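Local coordinates for protein D-galactonate dehydratase family member RspA (Pantoea ananatis, PDB 3T6C) that dehydrates D-gluconate to 2-dehydro-3-deoxy-D-gluconate, though only with low activity in vitro, using one magnesium ion per subunit, at residues I257-A262 against F269-P274; E278-L283 against K307-N312; A221-I226 against E249-I254; D161-K166 against N235-S240. All blocks are in the same frame, centred on the assembly; numbering follows the deposited sequence. Where two conformers were deposited one is given.

Contact 1: I257-A262 against F269-P274; sequences IHMAKA and FFLEDP. With MG (magnesium ion), chain C; GCO (D-gluconic acid), chain D.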
# COMPACT_ATOMS: atom_id res chain seq x y z
N ILE A 257 -16.64 1.04 16.47
CA ILE A 257 -15.25 0.71 16.80
C ILE A 257 -15.08 0.82 18.31
O ILE A 257 -14.55 -0.12 18.94
CB ILE A 257 -14.27 1.61 16.05
CG1 ILE A 257 -14.40 1.33 14.56
CG2 ILE A 257 -12.82 1.38 16.55
CD1 ILE A 257 -13.53 2.22 13.61
N HIS A 258 -15.55 1.93 18.91
CA HIS A 258 -15.43 2.04 20.35
C HIS A 258 -16.17 0.88 21.07
O HIS A 258 -15.63 0.26 22.01
CB HIS A 258 -16.01 3.39 20.82
CG HIS A 258 -16.05 3.52 22.30
ND1 HIS A 258 -15.04 4.11 23.03
CD2 HIS A 258 -16.96 3.07 23.21
CE1 HIS A 258 -15.34 4.06 24.31
NE2 HIS A 258 -16.49 3.42 24.45
N MET A 259 -17.38 0.52 20.60
CA MET A 259 -18.13 -0.56 21.21
C MET A 259 -17.34 -1.87 21.08
O MET A 259 -17.26 -2.63 22.07
CB MET A 259 -19.52 -0.71 20.53
CG MET A 259 -20.27 -2.01 21.04
SD MET A 259 -21.87 -2.29 20.18
CE MET A 259 -22.62 -1.04 21.13
N ALA A 260 -16.81 -2.19 19.89
CA ALA A 260 -16.03 -3.43 19.75
C ALA A 260 -14.87 -3.46 20.80
O ALA A 260 -14.62 -4.48 21.48
CB ALA A 260 -15.47 -3.53 18.31
N LYS A 261 -14.17 -2.34 20.95
CA LYS A 261 -13.08 -2.30 21.93
C LYS A 261 -13.57 -2.45 23.36
O LYS A 261 -12.94 -3.12 24.20
CB LYS A 261 -12.32 -0.97 21.75
CG LYS A 261 -11.61 -0.93 20.40
CD LYS A 261 -11.11 0.47 20.04
CE LYS A 261 -9.95 0.92 20.90
NZ LYS A 261 -9.50 2.33 20.56
N ALA A 262 -14.67 -1.75 23.67
CA ALA A 262 -15.25 -1.79 25.03
C ALA A 262 -15.76 -3.13 25.42
O ALA A 262 -15.86 -3.43 26.62
CB ALA A 262 -16.37 -0.74 25.15
N PHE A 269 -18.44 -14.09 21.63
CA PHE A 269 -18.20 -15.01 20.54
C PHE A 269 -18.16 -14.22 19.22
O PHE A 269 -17.29 -14.46 18.36
CB PHE A 269 -19.28 -16.12 20.53
CG PHE A 269 -19.10 -17.14 19.46
CD1 PHE A 269 -18.24 -18.20 19.66
CD2 PHE A 269 -19.86 -17.09 18.29
CE1 PHE A 269 -18.06 -19.19 18.68
CE2 PHE A 269 -19.66 -18.08 17.29
CZ PHE A 269 -18.75 -19.11 17.50
N PHE A 270 -19.12 -13.32 19.04
CA PHE A 270 -18.97 -12.29 18.01
C PHE A 270 -19.84 -11.09 18.29
O PHE A 270 -20.83 -11.21 19.01
CB PHE A 270 -19.10 -12.83 16.57
CG PHE A 270 -20.48 -13.39 16.13
CD1 PHE A 270 -21.66 -12.66 16.16
CD2 PHE A 270 -20.54 -14.67 15.55
CE1 PHE A 270 -22.89 -13.16 15.64
CE2 PHE A 270 -21.76 -15.18 15.05
CZ PHE A 270 -22.93 -14.44 15.09
N LEU A 271 -19.45 -9.95 17.73
CA LEU A 271 -20.27 -8.72 17.60
C LEU A 271 -20.70 -8.65 16.14
O LEU A 271 -19.83 -8.65 15.23
CB LEU A 271 -19.44 -7.49 17.97
CG LEU A 271 -20.13 -6.15 17.74
CD1 LEU A 271 -21.40 -6.05 18.67
CD2 LEU A 271 -19.14 -5.03 18.01
N GLU A 272 -22.01 -8.60 15.93
CA GLU A 272 -22.55 -8.75 14.57
C GLU A 272 -22.99 -7.38 13.99
O GLU A 272 -23.51 -6.48 14.71
CB GLU A 272 -23.74 -9.72 14.61
CG GLU A 272 -24.51 -9.92 13.31
CD GLU A 272 -25.76 -10.71 13.58
OE1 GLU A 272 -25.83 -11.38 14.66
OE2 GLU A 272 -26.64 -10.74 12.68
N ASP A 273 -22.74 -7.21 12.71
CA ASP A 273 -23.16 -6.05 11.90
C ASP A 273 -22.83 -4.71 12.57
O ASP A 273 -23.69 -3.84 12.74
CB ASP A 273 -24.65 -6.13 11.53
CG ASP A 273 -24.94 -7.26 10.49
OD1 ASP A 273 -24.02 -8.02 10.13
OD2 ASP A 273 -26.12 -7.40 10.04
N PRO A 274 -21.56 -4.53 12.92
CA PRO A 274 -21.20 -3.22 13.49
C PRO A 274 -21.35 -2.09 12.44
O PRO A 274 -21.46 -0.92 12.86
CB PRO A 274 -19.70 -3.42 13.81
CG PRO A 274 -19.22 -4.48 12.77
CD PRO A 274 -20.41 -5.46 12.87
MG MG C . -28.46 -9.80 12.63
C1 GCO D . -30.71 -11.66 12.79
C2 GCO D . -31.24 -10.56 11.95
C3 GCO D . -32.75 -10.52 11.85
C4 GCO D . -33.19 -9.55 10.77
C5 GCO D . -34.41 -10.09 10.07
C6 GCO D . -34.91 -9.19 8.94
O1A GCO D . -31.35 -12.73 12.99
O1B GCO D . -29.50 -11.58 13.19
O2 GCO D . -30.56 -9.38 12.27
O3 GCO D . -33.21 -10.15 13.10
O4 GCO D . -33.47 -8.31 11.38
O5 GCO D . -34.11 -11.33 9.55
O6 GCO D . -36.03 -9.69 8.25
O HOH W 1 -27.84 -7.88 12.08

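Contact 2: E278-L283 against K307-N312; sequences ENTEWL and KPLIDN. With EDO (1,2-ethanediol), chain H.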
# COMPACT_ATOMS: atom_id res chain seq x y z
N GLU A 278 -23.14 -0.50 3.23
CA GLU A 278 -22.64 0.68 2.55
C GLU A 278 -21.42 1.29 3.24
O GLU A 278 -20.77 2.17 2.65
CB GLU A 278 -23.77 1.69 2.44
CG GLU A 278 -24.96 1.19 1.57
CD GLU A 278 -26.08 0.46 2.34
OE1 GLU A 278 -25.89 0.06 3.52
OE2 GLU A 278 -27.16 0.32 1.73
N ASN A 279 -21.17 0.91 4.50
CA ASN A 279 -20.01 1.37 5.31
C ASN A 279 -18.87 0.37 5.47
O ASN A 279 -18.10 0.46 6.45
CB ASN A 279 -20.42 1.98 6.64
CG ASN A 279 -21.04 3.38 6.48
OD1 ASN A 279 -20.60 4.17 5.63
ND2 ASN A 279 -22.04 3.69 7.32
N THR A 280 -18.88 -0.71 4.69
CA THR A 280 -17.81 -1.72 4.81
C THR A 280 -16.37 -1.21 4.79
O THR A 280 -15.51 -1.83 5.41
CB THR A 280 -17.94 -2.84 3.74
OG1 THR A 280 -18.03 -2.26 2.46
CG2 THR A 280 -19.18 -3.70 4.04
N GLU A 281 -16.10 -0.07 4.19
CA GLU A 281 -14.72 0.46 4.17
C GLU A 281 -14.25 0.84 5.58
O GLU A 281 -13.07 0.94 5.81
CB GLU A 281 -14.65 1.67 3.20
CG GLU A 281 -14.69 1.18 1.76
CD GLU A 281 -14.81 2.30 0.73
OE1 GLU A 281 -14.89 3.49 1.12
OE2 GLU A 281 -14.88 1.95 -0.48
N TRP A 282 -15.17 1.03 6.53
CA TRP A 282 -14.76 1.37 7.87
C TRP A 282 -14.19 0.17 8.65
O TRP A 282 -13.60 0.34 9.74
CB TRP A 282 -16.00 1.93 8.62
CG TRP A 282 -16.33 3.35 8.23
CD1 TRP A 282 -17.12 3.78 7.16
CD2 TRP A 282 -15.84 4.53 8.88
NE1 TRP A 282 -17.15 5.16 7.17
CE2 TRP A 282 -16.36 5.65 8.18
CE3 TRP A 282 -15.02 4.75 9.99
CZ2 TRP A 282 -16.10 6.97 8.56
CZ3 TRP A 282 -14.76 6.09 10.38
CH2 TRP A 282 -15.29 7.17 9.67
N LEU A 283 -14.41 -1.05 8.16
CA LEU A 283 -13.91 -2.20 8.90
C LEU A 283 -12.38 -2.25 8.87
O LEU A 283 -11.82 -2.86 9.79
CB LEU A 283 -14.51 -3.54 8.39
CG LEU A 283 -15.98 -3.64 8.78
CD1 LEU A 283 -16.62 -4.83 8.01
CD2 LEU A 283 -16.13 -3.86 10.26
N LYS A 307 -16.57 -10.10 -0.66
CA LYS A 307 -15.25 -10.60 -1.02
C LYS A 307 -14.11 -9.79 -0.37
O LYS A 307 -13.20 -10.38 0.23
CB LYS A 307 -15.11 -10.69 -2.56
CG LYS A 307 -13.77 -11.42 -2.95
CD LYS A 307 -13.73 -11.47 -4.50
CE LYS A 307 -12.41 -12.00 -5.00
NZ LYS A 307 -11.27 -11.13 -4.61
N PRO A 308 -14.14 -8.44 -0.44
CA PRO A 308 -13.04 -7.68 0.15
C PRO A 308 -12.94 -7.91 1.66
O PRO A 308 -11.83 -7.89 2.23
CB PRO A 308 -13.39 -6.21 -0.17
CG PRO A 308 -14.33 -6.32 -1.36
CD PRO A 308 -15.10 -7.56 -1.16
N LEU A 309 -14.07 -8.17 2.32
CA LEU A 309 -13.99 -8.31 3.77
C LEU A 309 -13.31 -9.62 4.09
O LEU A 309 -12.50 -9.69 5.04
CB LEU A 309 -15.38 -8.37 4.39
CG LEU A 309 -16.22 -7.09 4.24
CD1 LEU A 309 -17.49 -7.16 5.09
CD2 LEU A 309 -15.51 -5.82 4.46
N ILE A 310 -13.59 -10.64 3.29
CA ILE A 310 -13.02 -11.97 3.58
C ILE A 310 -11.55 -11.94 3.19
O ILE A 310 -10.68 -12.39 3.96
CB ILE A 310 -13.81 -13.06 2.87
CG1 ILE A 310 -15.23 -13.16 3.47
CG2 ILE A 310 -13.06 -14.41 3.02
CD1 ILE A 310 -16.17 -14.04 2.58
N ASP A 311 -11.22 -11.37 2.02
CA ASP A 311 -9.83 -11.29 1.55
C ASP A 311 -8.92 -10.62 2.55
O ASP A 311 -7.80 -11.05 2.72
CB ASP A 311 -9.77 -10.44 0.25
CG ASP A 311 -10.05 -11.26 -0.99
OD1 ASP A 311 -9.79 -12.49 -0.98
OD2 ASP A 311 -10.44 -10.64 -1.99
N ASN A 312 -9.42 -9.56 3.17
CA ASN A 312 -8.63 -8.70 4.05
C ASN A 312 -8.76 -9.06 5.54
O ASN A 312 -8.27 -8.33 6.43
CB ASN A 312 -8.90 -7.23 3.74
CG ASN A 312 -8.39 -6.85 2.39
OD1 ASN A 312 -7.17 -6.81 2.18
ND2 ASN A 312 -9.30 -6.60 1.46
C1 EDO H . -23.60 8.24 9.49
O1 EDO H . -24.05 9.21 8.48
C2 EDO H . -22.91 6.96 8.94
O2 EDO H . -23.54 6.27 7.80

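Contact 3: A221-I226 against E249-I254; sequences AYAKSI and ERITPI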
# COMPACT_ATOMS: atom_id res chain seq x y z
N ALA A 221 -27.54 6.27 23.42
CA ALA A 221 -27.96 5.59 24.64
C ALA A 221 -27.84 4.09 24.48
O ALA A 221 -27.46 3.38 25.41
CB ALA A 221 -29.40 6.02 25.00
N TYR A 222 -28.19 3.60 23.31
CA TYR A 222 -28.01 2.17 22.99
C TYR A 222 -26.52 1.77 23.15
O TYR A 222 -26.20 0.82 23.90
CB TYR A 222 -28.54 1.88 21.58
CG TYR A 222 -27.93 0.61 21.03
CD1 TYR A 222 -28.28 -0.65 21.54
CD2 TYR A 222 -27.01 0.69 20.04
CE1 TYR A 222 -27.62 -1.82 21.04
CE2 TYR A 222 -26.37 -0.44 19.54
CZ TYR A 222 -26.67 -1.68 20.03
OH TYR A 222 -25.99 -2.76 19.49
N ALA A 223 -25.60 2.48 22.49
CA ALA A 223 -24.18 2.04 22.46
C ALA A 223 -23.64 2.00 23.87
O ALA A 223 -22.97 1.05 24.25
CB ALA A 223 -23.35 2.99 21.63
N LYS A 224 -23.96 3.02 24.67
CA LYS A 224 -23.43 3.05 26.05
C LYS A 224 -24.01 1.93 26.91
O LYS A 224 -23.35 1.44 27.83
CB LYS A 224 -23.66 4.44 26.67
CG LYS A 224 -22.92 5.56 25.96
CD LYS A 224 -23.31 6.93 26.55
CE LYS A 224 -22.52 8.09 25.95
NZ LYS A 224 -23.16 8.63 24.73
N SER A 225 -25.21 1.47 26.61
CA SER A 225 -25.85 0.47 27.44
C SER A 225 -25.16 -0.88 27.31
O SER A 225 -25.25 -1.73 28.22
CB SER A 225 -27.35 0.34 27.09
OG SER A 225 -27.59 -0.47 25.93
N ILE A 226 -24.51 -1.09 26.16
CA ILE A 226 -24.10 -2.45 25.82
C ILE A 226 -22.93 -3.03 26.67
O ILE A 226 -23.01 -4.16 27.17
CB ILE A 226 -23.92 -2.61 24.28
CG1 ILE A 226 -25.26 -2.52 23.55
CG2 ILE A 226 -23.33 -4.01 23.91
CD1 ILE A 226 -26.43 -3.40 24.14
N GLU A 249 -26.37 -2.57 12.54
CA GLU A 249 -26.06 -1.29 11.82
C GLU A 249 -26.67 -0.03 12.48
O GLU A 249 -26.85 0.97 11.78
CB GLU A 249 -26.43 -1.36 10.30
CG GLU A 249 -27.95 -1.59 9.97
CD GLU A 249 -28.29 -1.64 8.45
OE1 GLU A 249 -27.37 -1.54 7.62
OE2 GLU A 249 -29.52 -1.73 8.14
N ARG A 250 -26.90 -0.06 13.80
CA ARG A 250 -27.68 1.01 14.44
C ARG A 250 -26.86 2.17 14.96
O ARG A 250 -27.41 3.07 15.59
CB ARG A 250 -28.51 0.43 15.59
CG ARG A 250 -29.66 -0.42 15.13
CD ARG A 250 -30.74 0.44 14.52
NE ARG A 250 -31.95 -0.31 14.10
CZ ARG A 250 -33.18 -0.05 14.50
NH1 ARG A 250 -33.46 0.92 15.39
NH2 ARG A 250 -34.18 -0.77 13.98
N ILE A 251 -25.54 2.18 14.73
CA ILE A 251 -24.69 3.25 15.28
C ILE A 251 -23.68 3.70 14.21
O ILE A 251 -23.51 3.01 13.19
CB ILE A 251 -23.93 2.80 16.56
CG1 ILE A 251 -23.08 1.56 16.26
CG2 ILE A 251 -24.94 2.42 17.69
CD1 ILE A 251 -22.49 0.92 17.55
N THR A 252 -23.04 4.83 14.43
CA THR A 252 -22.04 5.27 13.45
C THR A 252 -20.79 4.39 13.49
O THR A 252 -20.52 3.75 14.52
CB THR A 252 -21.55 6.71 13.73
OG1 THR A 252 -20.89 6.76 14.99
CG2 THR A 252 -22.72 7.73 13.65
N PRO A 253 -20.00 4.35 12.40
CA PRO A 253 -18.86 3.42 12.42
C PRO A 253 -17.87 3.66 13.56
O PRO A 253 -17.41 2.70 14.21
CB PRO A 253 -18.22 3.61 11.03
CG PRO A 253 -19.43 4.00 10.10
CD PRO A 253 -20.29 4.90 11.05
N ILE A 254 -17.55 4.92 13.86
CA ILE A 254 -16.56 5.15 14.87
C ILE A 254 -17.12 4.69 16.23
O ILE A 254 -16.40 4.15 17.08
CB ILE A 254 -16.10 6.61 14.87
CG1 ILE A 254 -14.94 6.83 15.83
CG2 ILE A 254 -17.25 7.52 15.25
CD1 ILE A 254 -13.67 6.07 15.49

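Contact 4: D161-K166 against N235-S240; sequences DSARAK and NKLGFS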
# COMPACT_ATOMS: atom_id res chain seq x y z
N ASP A 161 -32.03 -13.43 33.24
CA ASP A 161 -32.92 -14.55 33.53
C ASP A 161 -33.19 -15.36 32.27
O ASP A 161 -33.29 -16.58 32.29
CB ASP A 161 -34.27 -14.06 34.07
CG ASP A 161 -34.20 -13.54 35.51
OD1 ASP A 161 -33.33 -13.97 36.28
OD2 ASP A 161 -35.05 -12.69 35.83
N SER A 162 -33.38 -14.67 31.16
CA SER A 162 -33.62 -15.35 29.90
C SER A 162 -32.42 -16.21 29.47
O SER A 162 -32.55 -17.36 29.03
CB SER A 162 -33.91 -14.31 28.81
OG SER A 162 -34.10 -15.01 27.56
N ALA A 163 -31.23 -15.63 29.59
CA ALA A 163 -30.02 -16.35 29.18
C ALA A 163 -29.82 -17.57 30.08
O ALA A 163 -29.45 -18.63 29.59
CB ALA A 163 -28.83 -15.43 29.21
N ARG A 164 -30.05 -17.42 31.38
CA ARG A 164 -29.86 -18.51 32.32
C ARG A 164 -30.80 -19.65 31.95
O ARG A 164 -30.42 -20.80 31.96
CB ARG A 164 -30.11 -18.04 33.75
CG ARG A 164 -30.04 -19.18 34.72
CD ARG A 164 -30.11 -18.69 36.18
NE ARG A 164 -28.89 -17.96 36.55
CZ ARG A 164 -28.87 -16.66 36.85
NH1 ARG A 164 -30.02 -15.98 36.83
NH2 ARG A 164 -27.71 -16.06 37.19
N ALA A 165 -32.04 -19.33 31.56
CA ALA A 165 -32.98 -20.37 31.15
C ALA A 165 -32.47 -21.10 29.89
O ALA A 165 -32.52 -22.33 29.85
CB ALA A 165 -34.38 -19.77 30.86
N LYS A 166 -31.96 -20.35 28.89
CA LYS A 166 -31.40 -20.98 27.68
C LYS A 166 -30.23 -21.93 28.03
O LYS A 166 -30.10 -23.02 27.46
CB LYS A 166 -30.92 -19.93 26.68
CG LYS A 166 -32.01 -18.98 26.17
CD LYS A 166 -33.22 -19.63 25.57
CE LYS A 166 -34.10 -18.49 25.06
NZ LYS A 166 -35.35 -19.00 24.43
N ASN A 235 -20.67 -11.18 35.05
CA ASN A 235 -20.64 -11.25 36.51
C ASN A 235 -21.58 -12.34 37.03
O ASN A 235 -21.25 -13.05 37.98
CB ASN A 235 -21.05 -9.89 37.09
CG ASN A 235 -21.00 -9.85 38.62
OD1 ASN A 235 -20.14 -10.49 39.23
ND2 ASN A 235 -21.89 -9.10 39.23
N LYS A 236 -22.76 -12.41 36.43
CA LYS A 236 -23.80 -13.35 36.87
C LYS A 236 -23.72 -14.76 36.25
O LYS A 236 -24.09 -15.76 36.91
CB LYS A 236 -25.19 -12.71 36.63
CG LYS A 236 -25.49 -11.42 37.43
CD LYS A 236 -25.21 -11.57 38.91
CE LYS A 236 -25.52 -10.29 39.66
NZ LYS A 236 -25.58 -10.56 41.14
N LEU A 237 -23.40 -14.84 34.96
CA LEU A 237 -23.38 -16.11 34.23
C LEU A 237 -22.03 -16.76 34.04
O LEU A 237 -21.96 -17.98 33.76
CB LEU A 237 -23.96 -15.92 32.82
CG LEU A 237 -25.34 -15.29 32.65
CD1 LEU A 237 -25.70 -15.19 31.16
CD2 LEU A 237 -26.37 -16.05 33.45
N GLY A 238 -20.95 -16.00 34.25
CA GLY A 238 -19.62 -16.57 34.05
C GLY A 238 -19.08 -16.54 32.62
O GLY A 238 -19.75 -16.06 31.71
N PHE A 239 -17.86 -17.04 32.44
CA PHE A 239 -17.17 -17.02 31.13
C PHE A 239 -17.21 -18.31 30.34
O PHE A 239 -16.66 -18.37 29.25
CB PHE A 239 -15.70 -16.54 31.31
CG PHE A 239 -15.58 -15.05 31.48
CD1 PHE A 239 -15.34 -14.23 30.36
CD2 PHE A 239 -15.75 -14.44 32.71
CE1 PHE A 239 -15.25 -12.86 30.49
CE2 PHE A 239 -15.66 -13.05 32.84
CZ PHE A 239 -15.41 -12.25 31.69
N SER A 240 -17.84 -19.36 30.84
CA SER A 240 -17.88 -20.57 30.02
C SER A 240 -18.83 -20.43 28.86
O SER A 240 -18.53 -20.86 27.75
CB SER A 240 -18.28 -21.79 30.83
OG SER A 240 -17.36 -21.98 31.90

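Contact 1: I257-A262 against F269-P274
Helix 253-262 and strand 270-272 come closest at A260 and L271, whose CA atoms stand 7.1 Å apart, and the leucine of this barrel strand spans the gap to the helix. L271 reaches out from the strand and divides its two methyls between neighbouring helix residues. Its CD2 rests on the helix backbone itself, 3.9 Å from A260 CA, and also touches the A260 methyl. The small side chain of A260 lets the leucine methyl settle against the helix backbone. The other branch, L271 CD1, meets the sulfur of M259, with SD to CD1 4.1 Å. M259 leaves the helix with CG anti to its backbone N (chi1 172°), runs straight on through chi2, and bends at chi3 (-76°), which carries its terminal methyl aside and presents the sulfur to the leucine.

The next strand residue, E272, faces the other way, into the barrel. Its extended chain brings OE2 to 2.0 Å from the magnesium ion, where D246 and E298 are the other protein ligands. O1B and O2 of D-gluconate and one water complete the sphere; the water donates to D273 OD2 over 2.7 Å. R319 also hydrogen-bonds E272 OE2.

One short strand thus serves two chemistries: L271 packs outward on the helix by dispersion forces, while E272 points its carboxylate to the metal. Two successive residues in this way give the strand an apolar face toward the helix and a metal-binding face toward the substrate.

Contact 2: E278-L283 against K307-N312
T280 and L283 are the two residues of 278-283 that rest on L309, a leucine projecting from helix 303-311. The segment begins with E278, whose carboxylate turns outward to form a salt bridge with R105 of a neighbouring subunit. N279 follows, and its ND2 donates to O2 of a bound 1,2-ethanediol over 3.0 Å, probably from the crystallisation liquor. At T280 the chain first meets the helix: T280 CB lies 3.9 Å from L309 CD2, and its methyl CG2 approaches the other branch, CD1. Threonine fits because it gives the leucine a methyl while OG1 keeps a weak bond to the carbonyl of P277. E281 points away and pairs with K307 of the same neighbouring subunit as R105, and W282 NE1 donates to N341 O of another.

Last, L283 CD1 sits in the fork of L309, 3.8 Å from both L309 CD1 and L309 CD2, the two side chains crossing at about a right angle. In L309, chi1 (-65°) carries CG toward 278-283, and chi2 (-170°) turns the two methyls so that each meets both T280 and L283. Behind it, K307 NZ meets the syn lone pair of D311 OD2 at 2.8 Å and also pairs with E281 of the neighbouring subunit, mirroring the E281-K307 pair. Past the helix end N312 ND2 donates to P308 O at 2.9 Å, an oxygen that also accepts N312 N.

Apolar carbons thus meet inside the subunit, whereas E278 and E281 pair with basic residues of neighbouring subunits, consistent with a role in the assembly.

Contact 3: A221-I226 against E249-I254
In the outer helical layer of the barrel domain of this enolase-superfamily enzyme, Y222 and A223 of helix 219-237 receive I251, which lies in the loop leading from strand 242-246 to helix 253-262. The two CA atoms closest across the contact, those of A223 and I251, are 7.3 Å apart. A single methyl does most of the touching. I251 CG2 lies at the edge of the tyrosine ring and in its plane, 3.6 Å from Y222 CD2 and 3.7 Å from Y222 CE2, so this is edge packing. The same methyl reaches A223 CB at 4.3 Å, where a small residue lets the loop come close to the helix. With chi1 of I251 at 57°, CG1 lies between the backbone N and the carbonyl carbon, and CG2, anti to the carbonyl carbon, faces the ring. Tyrosine suits the spot by being apolar along its flank and polar at its tip: OH is hydrogen-bonded to H245, the strand residue before the magnesium ligand D246.

Within the helix, S225 OG donates over 2.8 Å to Y222 O, in the carbonyl plane and on a lone pair, while S225 N reaches the same oxygen. On the loop, R250 makes a cation-pi contact with F217. T252 then takes the N-cap position of helix 253-262, where its OG1 accepts a weak hydrogen bond from N255 N, and P253 suits the first turn, where no backbone N-H is needed.

A loop after a barrel strand, packed on the preceding helix before it starts the next one, is the beta-alpha connection of the (beta/alpha)7-beta barrel of the mandelate racemase family.

Contact 4: D161-K166 against N235-S240
L237, in the last turn of helix 219-237, sends its two methyls to two successive residues of helix 156-168. CD1 meets the small methyl of A163, with A163 CB to L237 CD1 3.7 Å, a buried spot where alanine lets the leucine come in close. CD2 lies over one face of the R164 guanidinium, 4.0 Å from R164 NH2, so the arginine lays its flat group on the outer flank of the leucine. R164 leaves its helix with CG anti to the backbone N (chi1 175°) and stays extended until chi3 (-69°), where it folds back along its own helix. There NH2 forms a salt bridge with E160, and D161 OD1 lies in the guanidinium plane, 3.9 Å from R164 NH1, a long pairing. At its edge the guanidinium also faces K236 O, too distant at 3.6 Å from NH2 to count as a bond. G238 then ends the helix at phi 85°, where having no side chain avoids a clash with L237 O.

The contact thus grades from methyl packing inside to a charged, flat rim outside. Arginine can serve both, its face on the leucine and its nitrogens toward acids, and its charge near the carbonyl end of a helix is probably favourable.

How the contacts relate
All four contacts lie in the barrel domain. Contacts 3 and 4 cross along the chain (161-166, 221-226, 235-240, 249-254), and contacts 1 and 2 follow in series. Contacts 1 and 3, with centres 9 Å apart, share helix 253-262. There M259 CE packs 3.7 Å from A223 CA. Contact 2, its centre 15 Å from that of contact 1, joins it where P274 touches L283, and reaches contact 3 through W282 on P253. Contacts 1 to 3 therefore touch one another in turn around the strand that carries the magnesium ligand E272. Contact 4, which touches none of them, lies farther along helix 219-237, shared with contact 3; its centre is 23 Å from that of contact 3 and 33 Å from that of contact 2.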